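Local coordinates for protein MFP2b (Ascaris suum, PDB 2BJR) that enhances the polymerisation of major sperm protein (MSP) in the amoeboid motility of nematode sperm and carries a bound zinc ion, at residues A[97-101]-A[157-162]; A[107-112]-A[162-168]; A[116-120]-A[131-137]. All blocks are in the same frame, centred on the assembly; numbering follows the deposited sequence.

Interaction 1 of 3, residues A[97-101]-A[157-162]; sequences KYSDR and LANMLI
Tyr98, Lys97 and Ile162 bury the most surface here. Tyr98 opens a 3-10 segment, 98-100, that follows strand 92-97. Its chi1 is t (178°), which lays the ring beside Leu157 (Tyr98 CD2 to Leu157 CB, 3.7 Å) and sets the ring edge against Ile162 (Tyr98 CD1 to Ile162 CG2, 4.0 Å). Phe118 of strand 117-122 adds to the same apolar cluster. The backbone N of Tyr98 donates to Met160 O at 2.8 Å (149°), and Lys97 CA approaches that same oxygen at 3.4 Å. Lys97 faces Leu161 as an antiparallel non-hydrogen-bonded pair, CA to CA 4.6 Å, with diverging side chains. This places the contact at the end of a three-stranded antiparallel sheet, where strand 92-97 leaves its neighbour 161-166. Just before strand 161-166, residues Leu157 to Met160 form a type I beta turn closed by Met160 N to Leu157 O, 3.0 Å. From within the turn Ala158 O accepts from Ser99 N at 3.1 Å (150°). Lys97 runs along the turn, its CD 3.8 Å from Asn159 ND2. Ile162, chi1 p, points toward 97-101, and Ile162 CD1 lies 3.9 Å from Arg101 CB; Arg101 NH1 in turn donates to Tyr98 O, 2.9 Å.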
loop_
_atom_site.group_PDB
_atom_site.type_symbol
_atom_site.label_atom_id
_atom_site.label_comp_id
_atom_site.label_asym_id
_atom_site.label_seq_id
_atom_site.Cartn_x
_atom_site.Cartn_y
_atom_site.Cartn_z
ATOM N N LYS A 97 -14.491 -6.191 12.900
ATOM C CA LYS A 97 -15.724 -6.480 12.201
ATOM C C LYS A 97 -16.806 -5.561 12.727
ATOM O O LYS A 97 -16.896 -5.299 13.927
ATOM C CB LYS A 97 -16.179 -7.917 12.416
ATOM C CG LYS A 97 -15.309 -8.959 11.704
ATOM C CD LYS A 97 -15.990 -10.332 11.786
ATOM C CE LYS A 97 -15.044 -11.440 12.178
ATOM N NZ LYS A 97 -15.818 -12.671 12.601
ATOM N N TYR A 98 -17.650 -5.112 11.816
ATOM C CA TYR A 98 -18.724 -4.208 12.151
ATOM C C TYR A 98 -19.605 -4.871 13.236
ATOM O O TYR A 98 -20.052 -4.206 14.165
ATOM C CB TYR A 98 -19.507 -3.936 10.886
ATOM C CG TYR A 98 -20.683 -3.050 11.059
ATOM C CD1 TYR A 98 -20.516 -1.668 11.209
ATOM C CD2 TYR A 98 -21.961 -3.571 11.097
ATOM C CE1 TYR A 98 -21.629 -0.835 11.385
ATOM C CE2 TYR A 98 -23.077 -2.752 11.254
ATOM C CZ TYR A 98 -22.910 -1.390 11.403
ATOM O OH TYR A 98 -24.032 -0.560 11.517
ATOM N N SER A 99 -19.783 -6.186 13.157
ATOM C CA SER A 99 -20.629 -6.881 14.125
ATOM C C SER A 99 -20.039 -6.865 15.531
ATOM O O SER A 99 -20.781 -7.056 16.490
ATOM C CB SER A 99 -20.917 -8.326 13.685
ATOM O OG SER A 99 -19.708 -9.067 13.587
ATOM N N ASP A 100 -18.736 -6.618 15.654
ATOM C CA ASP A 100 -18.040 -6.624 16.948
ATOM C C ASP A 100 -17.939 -5.263 17.609
ATOM O O ASP A 100 -17.246 -5.136 18.646
ATOM C CB ASP A 100 -16.619 -7.198 16.788
ATOM C CG ASP A 100 -16.616 -8.702 16.570
ATOM O OD1 ASP A 100 -17.613 -9.355 16.991
ATOM O OD2 ASP A 100 -15.660 -9.296 15.976
ATOM N N ARG A 101 -18.588 -4.235 17.053
ATOM C CA ARG A 101 -18.349 -2.870 17.527
ATOM C C ARG A 101 -18.826 -2.666 18.978
ATOM O O ARG A 101 -18.154 -1.987 19.753
ATOM C CB ARG A 101 -18.981 -1.837 16.589
ATOM C CG ARG A 101 -20.501 -1.928 16.424
ATOM C CD ARG A 101 -21.011 -1.159 15.177
ATOM N NE ARG A 101 -22.467 -1.113 15.083
ATOM C CZ ARG A 101 -23.260 -2.146 14.778
ATOM N NH1 ARG A 101 -22.781 -3.354 14.549
ATOM N NH2 ARG A 101 -24.567 -1.967 14.712
ATOM N N LEU A 157 -23.650 -6.068 6.257
ATOM C CA LEU A 157 -22.576 -5.298 6.894
ATOM C C LEU A 157 -21.705 -6.081 7.887
ATOM O O LEU A 157 -20.640 -5.630 8.241
ATOM C CB LEU A 157 -23.187 -4.106 7.659
ATOM C CG LEU A 157 -24.068 -3.211 6.790
ATOM C CD1 LEU A 157 -24.452 -1.997 7.628
ATOM C CD2 LEU A 157 -23.338 -2.773 5.517
ATOM N N ALA A 158 -22.177 -7.244 8.356
ATOM C CA ALA A 158 -21.636 -7.888 9.566
ATOM C C ALA A 158 -20.128 -8.100 9.598
ATOM O O ALA A 158 -19.460 -7.864 10.613
ATOM C CB ALA A 158 -22.363 -9.237 9.797
ATOM N N ASN A 159 -19.592 -8.537 8.475
ATOM C CA ASN A 159 -18.166 -8.865 8.359
ATOM C C ASN A 159 -17.345 -7.764 7.698
ATOM O O ASN A 159 -16.134 -7.915 7.518
ATOM C CB ASN A 159 -17.989 -10.140 7.552
ATOM C CG ASN A 159 -18.766 -11.331 8.124
ATOM O OD1 ASN A 159 -19.345 -12.126 7.357
ATOM N ND2 ASN A 159 -18.808 -11.438 9.435
HETATM N N MSE A 160 -17.972 -6.658 7.327
HETATM C CA MSE A 160 -17.204 -5.500 6.846
HETATM C C MSE A 160 -16.405 -4.939 8.018
HETATM O O MSE A 160 -16.736 -5.175 9.183
HETATM C CB MSE A 160 -18.158 -4.444 6.257
HETATM C CG MSE A 160 -18.904 -4.970 5.101
HETATM SE SE MSE A 160 -19.784 -3.555 4.125
HETATM C CE MSE A 160 -20.875 -4.656 2.920
ATOM N N LEU A 161 -15.351 -4.199 7.722
ATOM C CA LEU A 161 -14.411 -3.743 8.727
ATOM C C LEU A 161 -14.529 -2.224 8.940
ATOM O O LEU A 161 -14.617 -1.470 7.995
ATOM C CB LEU A 161 -12.995 -4.096 8.300
ATOM C CG LEU A 161 -12.741 -5.551 7.916
ATOM C CD1 LEU A 161 -11.283 -5.699 7.498
ATOM C CD2 LEU A 161 -13.065 -6.429 9.079
ATOM N N ILE A 162 -14.459 -1.808 10.199
ATOM C CA ILE A 162 -14.411 -0.403 10.623
ATOM C C ILE A 162 -13.216 -0.208 11.540
ATOM O O ILE A 162 -12.638 -1.206 12.034
ATOM C CB ILE A 162 -15.730 -0.001 11.308
ATOM C CG1 ILE A 162 -15.983 -0.819 12.583
ATOM C CG2 ILE A 162 -16.849 -0.230 10.355
ATOM C CD1 ILE A 162 -17.119 -0.309 13.500
#

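Interaction 2 of 3, residues A[107-112]-A[162-168]; sequences KGAEML and IIARELK
Met111 (selenomethionine) and Ala164, on one face of an antiparallel strand pair, form the apolar centre, Met111 CE 3.6 Å from Ala164 CB. Ile162 and Ala109 pack beside them: Met111 SE lies 3.9 Å from Ile162 CD1, and Ala109 CB 4.2 Å from Ala164 CB. Arg101 and Met105 of helix 101-106 also touch Met111. Strand 110-111 is an outer strand of the three-stranded antiparallel sheet and pairs with the central strand 161-166. Met111 and Ala164 are a non-hydrogen-bonded pair (CA to CA 4.5 Å); Glu110 and Arg165 are a hydrogen-bonded pair (CA to CA 5.1 Å), with Glu110 N to Arg165 O 3.1 Å and Arg165 N to Glu110 O 2.7 Å. Leu112 N continues the ladder to Ile163 O at 3.0 Å, and Leu112 CD2 (chi1 t, chi2 p) packs 3.6 Å from Ile163 CD1. On the other face Glu110, chi1 m, extends OE1 to Arg165 NE in a 2.8 Å salt bridge; Arg165 NH1 also forms a salt bridge with Asp9. Helix 101-106 ends in a Schellman motif at Gly108, whose phi of 105° suits glycine. Water 1 bridges Leu167 N (2.8 Å) and, weakly, Gly108 O (2.9 Å). Beyond it, Lys168 NZ donates to Lys107 O at 3.0 Å.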
loop_
_atom_site.group_PDB
_atom_site.type_symbol
_atom_site.label_atom_id
_atom_site.label_comp_id
_atom_site.label_asym_id
_atom_site.label_seq_id
_atom_site.Cartn_x
_atom_site.Cartn_y
_atom_site.Cartn_z
ATOM N N LYS A 107 -15.245 -2.710 25.905
ATOM C CA LYS A 107 -13.906 -2.991 26.408
ATOM C C LYS A 107 -13.074 -1.729 26.368
ATOM O O LYS A 107 -11.889 -1.730 26.714
ATOM C CB LYS A 107 -13.232 -4.100 25.595
ATOM C CG LYS A 107 -13.693 -5.514 25.959
ATOM C CD LYS A 107 -13.063 -6.551 25.018
ATOM C CE LYS A 107 -13.792 -7.881 25.030
ATOM N NZ LYS A 107 -13.321 -8.739 23.885
ATOM N N GLY A 108 -13.689 -0.630 25.931
ATOM C CA GLY A 108 -13.041 0.659 26.022
ATOM C C GLY A 108 -12.496 1.250 24.762
ATOM O O GLY A 108 -11.867 2.298 24.798
ATOM N N ALA A 109 -12.721 0.612 23.623
ATOM C CA ALA A 109 -12.310 1.226 22.364
ATOM C C ALA A 109 -13.274 2.379 21.965
ATOM O O ALA A 109 -14.433 2.364 22.358
ATOM C CB ALA A 109 -12.286 0.171 21.280
ATOM N N GLU A 110 -12.769 3.384 21.266
ATOM C CA GLU A 110 -13.590 4.451 20.629
ATOM C C GLU A 110 -13.644 4.230 19.134
ATOM O O GLU A 110 -12.602 4.029 18.535
ATOM C CB GLU A 110 -12.930 5.817 20.766
ATOM C CG GLU A 110 -12.896 6.374 22.159
ATOM C CD GLU A 110 -12.121 7.659 22.275
ATOM O OE1 GLU A 110 -11.419 8.064 21.333
ATOM O OE2 GLU A 110 -12.189 8.263 23.368
HETATM N N MSE A 111 -14.811 4.320 18.523
HETATM C CA MSE A 111 -14.934 4.082 17.086
HETATM C C MSE A 111 -14.505 5.320 16.374
HETATM O O MSE A 111 -14.878 6.440 16.764
HETATM C CB MSE A 111 -16.361 3.716 16.691
HETATM C CG MSE A 111 -16.929 2.455 17.237
HETATM SE SE MSE A 111 -15.811 0.809 16.959
HETATM C CE MSE A 111 -14.881 0.792 18.668
ATOM N N LEU A 112 -13.708 5.161 15.335
ATOM C CA LEU A 112 -13.370 6.292 14.541
ATOM C C LEU A 112 -14.643 6.804 13.861
ATOM O O LEU A 112 -15.425 6.041 13.291
ATOM C CB LEU A 112 -12.337 5.953 13.524
ATOM C CG LEU A 112 -12.026 7.017 12.476
ATOM C CD1 LEU A 112 -11.127 8.036 13.108
ATOM C CD2 LEU A 112 -11.346 6.421 11.234
ATOM N N ILE A 162 -14.459 -1.808 10.199
ATOM C CA ILE A 162 -14.411 -0.403 10.623
ATOM C C ILE A 162 -13.216 -0.208 11.540
ATOM O O ILE A 162 -12.638 -1.206 12.034
ATOM C CB ILE A 162 -15.730 -0.001 11.308
ATOM C CG1 ILE A 162 -15.983 -0.819 12.583
ATOM C CG2 ILE A 162 -16.849 -0.230 10.355
ATOM C CD1 ILE A 162 -17.119 -0.309 13.500
ATOM N N ILE A 163 -12.794 1.045 11.698
ATOM C CA ILE A 163 -11.626 1.383 12.518
ATOM C C ILE A 163 -12.015 1.687 13.968
ATOM O O ILE A 163 -12.887 2.552 14.221
ATOM C CB ILE A 163 -10.889 2.579 11.930
ATOM C CG1 ILE A 163 -10.331 2.242 10.543
ATOM C CG2 ILE A 163 -9.790 3.029 12.830
ATOM C CD1 ILE A 163 -9.882 3.464 9.751
ATOM N N ALA A 164 -11.347 1.004 14.905
ATOM C CA ALA A 164 -11.412 1.346 16.343
ATOM C C ALA A 164 -10.122 2.027 16.760
ATOM O O ALA A 164 -9.020 1.664 16.315
ATOM C CB ALA A 164 -11.631 0.073 17.181
ATOM N N ARG A 165 -10.242 3.064 17.583
ATOM C CA ARG A 165 -9.128 3.618 18.312
ATOM C C ARG A 165 -8.931 2.808 19.600
ATOM O O ARG A 165 -9.850 2.702 20.431
ATOM C CB ARG A 165 -9.387 5.102 18.666
ATOM C CG ARG A 165 -9.513 6.057 17.512
ATOM C CD ARG A 165 -10.374 7.310 17.819
ATOM N NE ARG A 165 -9.912 8.014 19.031
ATOM C CZ ARG A 165 -8.913 8.856 19.097
ATOM N NH1 ARG A 165 -8.204 9.182 18.028
ATOM N NH2 ARG A 165 -8.592 9.406 20.286
ATOM N N GLU A 166 -7.737 2.241 19.751
ATOM C CA GLU A 166 -7.373 1.476 20.930
ATOM C C GLU A 166 -6.594 2.412 21.824
ATOM O O GLU A 166 -5.556 2.943 21.433
ATOM C CB GLU A 166 -6.495 0.284 20.547
ATOM C CG GLU A 166 -7.163 -0.691 19.625
ATOM C CD GLU A 166 -7.969 -1.769 20.312
ATOM O OE1 GLU A 166 -8.045 -1.795 21.560
ATOM O OE2 GLU A 166 -8.548 -2.590 19.584
ATOM N N LEU A 167 -7.096 2.586 23.040
ATOM C CA LEU A 167 -6.592 3.587 23.964
ATOM C C LEU A 167 -5.603 3.014 24.991
ATOM O O LEU A 167 -4.969 3.784 25.719
ATOM C CB LEU A 167 -7.769 4.268 24.669
ATOM C CG LEU A 167 -8.734 4.978 23.702
ATOM C CD1 LEU A 167 -9.800 5.791 24.456
ATOM C CD2 LEU A 167 -7.953 5.864 22.757
ATOM N N LYS A 168 -5.433 1.693 25.005
ATOM C CA LYS A 168 -4.445 1.052 25.898
ATOM C C LYS A 168 -3.410 0.207 25.139
ATOM O O LYS A 168 -3.723 -0.498 24.167
ATOM C CB LYS A 168 -5.124 0.232 27.015
ATOM C CG LYS A 168 -6.174 -0.792 26.565
ATOM C CD LYS A 168 -7.294 -1.023 27.608
ATOM C CE LYS A 168 -8.578 -1.611 26.931
ATOM N NZ LYS A 168 -9.251 -2.747 27.697
HETATM O O HOH W 1 -9.271 1.181 24.184
HETATM O O HOH W 2 -9.941 9.623 23.297
HETATM O O HOH W 3 -15.396 3.288 13.078
#

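Interaction 3 of 3, residues A[116-120]-A[131-137]; sequences DSFPI and LGYADNK
A beta hairpin of strands 117-122 and 130-135 forms one end of a four-stranded antiparallel sheet, in which 117-122 is an edge strand. The short segments 117-120 and 131-135 approach to 4.3 Å between axes, and their directions differ by 142°, so the ladder is twisted. Phe118 with Ala134 and Ile120 with Gly132 are hydrogen-bonded pairs: Phe118 N to Ala134 O 3.1 Å, Ala134 N to Phe118 O 2.9 Å, Ile120 N to Gly132 O 3.0 Å and Gly132 N to Ile120 O 2.8 Å. Between them Pro119 faces Tyr133 (CA to CA 4.5 Å), a non-hydrogen-bonded position, so proline's lack of an NH costs the ladder nothing. Phe118, chi1 p, lays its ring over Ala134, a CH-pi contact with Ala134 CB 3.7 Å from the centroid of the Phe118 ring; Ile120 CG2 adds packing 4.1 Å from Ala134 CB. Past Asp135, whose OD1 accepts from Lys137 N (2.7 Å) in an Asx turn, Asn136 N donates to Asp116 O at 2.7 Å, and Asp116 OD2 meets Lys137 NZ in a 3.2 Å salt bridge.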
loop_
_atom_site.group_PDB
_atom_site.type_symbol
_atom_site.label_atom_id
_atom_site.label_comp_id
_atom_site.label_asym_id
_atom_site.label_seq_id
_atom_site.Cartn_x
_atom_site.Cartn_y
_atom_site.Cartn_z
ATOM N N ASP A 116 -21.658 11.879 11.917
ATOM C CA ASP A 116 -22.396 10.629 11.823
ATOM C C ASP A 116 -21.776 9.646 10.797
ATOM O O ASP A 116 -22.329 8.602 10.578
ATOM C CB ASP A 116 -23.848 10.886 11.427
ATOM C CG ASP A 116 -24.730 11.338 12.610
ATOM O OD1 ASP A 116 -24.454 11.024 13.781
ATOM O OD2 ASP A 116 -25.780 11.947 12.396
ATOM N N SER A 117 -20.633 9.984 10.222
ATOM C CA SER A 117 -20.048 9.152 9.172
ATOM C C SER A 117 -18.876 8.384 9.763
ATOM O O SER A 117 -18.059 8.945 10.520
ATOM C CB SER A 117 -19.613 10.003 8.022
ATOM O OG SER A 117 -18.786 9.309 7.097
ATOM N N PHE A 118 -18.783 7.108 9.408
ATOM C CA PHE A 118 -17.554 6.387 9.672
ATOM C C PHE A 118 -17.119 5.535 8.495
ATOM O O PHE A 118 -17.964 5.002 7.765
ATOM C CB PHE A 118 -17.646 5.542 10.882
ATOM C CG PHE A 118 -18.782 4.632 10.923
ATOM C CD1 PHE A 118 -18.616 3.277 10.684
ATOM C CD2 PHE A 118 -20.022 5.081 11.353
ATOM C CE1 PHE A 118 -19.694 2.401 10.795
ATOM C CE2 PHE A 118 -21.096 4.212 11.449
ATOM C CZ PHE A 118 -20.942 2.887 11.188
ATOM N N PRO A 119 -15.824 5.425 8.297
ATOM C CA PRO A 119 -15.326 4.541 7.233
ATOM C C PRO A 119 -15.760 3.104 7.413
ATOM O O PRO A 119 -15.829 2.610 8.562
ATOM C CB PRO A 119 -13.815 4.678 7.351
ATOM C CG PRO A 119 -13.606 5.994 8.031
ATOM C CD PRO A 119 -14.728 6.130 9.000
ATOM N N ILE A 120 -16.055 2.430 6.301
ATOM C CA ILE A 120 -16.392 1.018 6.305
ATOM C C ILE A 120 -15.764 0.358 5.070
ATOM O O ILE A 120 -15.873 0.866 3.943
ATOM C CB ILE A 120 -17.897 0.802 6.449
ATOM C CG1 ILE A 120 -18.224 -0.666 6.655
ATOM C CG2 ILE A 120 -18.690 1.391 5.296
ATOM C CD1 ILE A 120 -19.685 -0.867 7.133
ATOM N N LEU A 131 -13.776 0.749 -0.084
ATOM C CA LEU A 131 -13.906 1.523 1.130
ATOM C C LEU A 131 -14.979 2.575 0.875
ATOM O O LEU A 131 -14.956 3.284 -0.141
ATOM C CB LEU A 131 -12.536 2.115 1.461
ATOM C CG LEU A 131 -12.370 2.872 2.733
ATOM C CD1 LEU A 131 -12.530 2.014 3.991
ATOM C CD2 LEU A 131 -11.014 3.594 2.657
ATOM N N GLY A 132 -15.926 2.657 1.790
ATOM C CA GLY A 132 -17.006 3.644 1.724
ATOM C C GLY A 132 -17.311 4.228 3.099
ATOM O O GLY A 132 -16.442 4.233 3.971
ATOM N N TYR A 133 -18.540 4.659 3.312
ATOM C CA TYR A 133 -18.963 5.160 4.627
ATOM C C TYR A 133 -20.284 4.659 5.029
ATOM O O TYR A 133 -21.152 4.412 4.189
ATOM C CB TYR A 133 -18.903 6.683 4.743
ATOM C CG TYR A 133 -20.120 7.443 4.234
ATOM C CD1 TYR A 133 -21.132 7.845 5.110
ATOM C CD2 TYR A 133 -20.291 7.698 2.878
ATOM C CE1 TYR A 133 -22.283 8.534 4.657
ATOM C CE2 TYR A 133 -21.458 8.388 2.417
ATOM C CZ TYR A 133 -22.425 8.802 3.334
ATOM O OH TYR A 133 -23.542 9.475 2.872
ATOM N N ALA A 134 -20.429 4.516 6.341
ATOM C CA ALA A 134 -21.691 4.158 6.944
ATOM C C ALA A 134 -22.223 5.389 7.704
ATOM O O ALA A 134 -21.458 6.166 8.283
ATOM C CB ALA A 134 -21.544 3.005 7.837
ATOM N N ASP A 135 -23.528 5.551 7.654
ATOM C CA ASP A 135 -24.214 6.666 8.349
ATOM C C ASP A 135 -24.741 6.119 9.648
ATOM O O ASP A 135 -25.506 5.149 9.691
ATOM C CB ASP A 135 -25.332 7.211 7.498
ATOM C CG ASP A 135 -26.035 8.390 8.150
ATOM O OD1 ASP A 135 -26.778 8.214 9.110
ATOM O OD2 ASP A 135 -25.910 9.523 7.744
ATOM N N ASN A 136 -24.321 6.745 10.730
ATOM C CA ASN A 136 -24.724 6.338 12.053
ATOM C C ASN A 136 -26.233 6.366 12.295
ATOM O O ASN A 136 -26.739 5.588 13.048
ATOM C CB ASN A 136 -24.092 7.263 13.086
ATOM C CG ASN A 136 -24.265 6.751 14.446
ATOM O OD1 ASN A 136 -24.032 5.556 14.696
ATOM N ND2 ASN A 136 -24.731 7.609 15.344
ATOM N N LYS A 137 -26.923 7.263 11.651
ATOM C CA LYS A 137 -28.370 7.385 11.882
ATOM C C LYS A 137 -29.147 6.325 11.081
ATOM O O LYS A 137 -29.979 5.606 11.650
ATOM C CB LYS A 137 -28.868 8.785 11.531
ATOM C CG LYS A 137 -28.139 9.967 12.173
ATOM C CD LYS A 137 -28.617 11.312 11.521
ATOM C CE LYS A 137 -28.766 12.498 12.548
ATOM N NZ LYS A 137 -28.302 13.842 11.995
#

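Overall arrangement
Interactions 1 and 2 share Ile162 and use successive parts of strand 161-166; their centres are 13 Å apart, and Arg101 CB meets Met111 SE at 4.1 Å. Interaction 3 is nested in the chain between the segments of both, its centre 12 Å from that of interaction 1 and 15 Å from that of interaction 2. Its hairpin packs against them: Tyr98 CE1 lies 3.8 Å from Phe118 CZ, Ile162 CG2 3.5 Å from Pro119 O, and Leu112 CD2 3.9 Å from Pro119 CG. Of the three, interaction 2 comes near the zinc site: the Lys168 side chain is about 11 Å from the ion and about 8 Å from the side chain of its ligand His86.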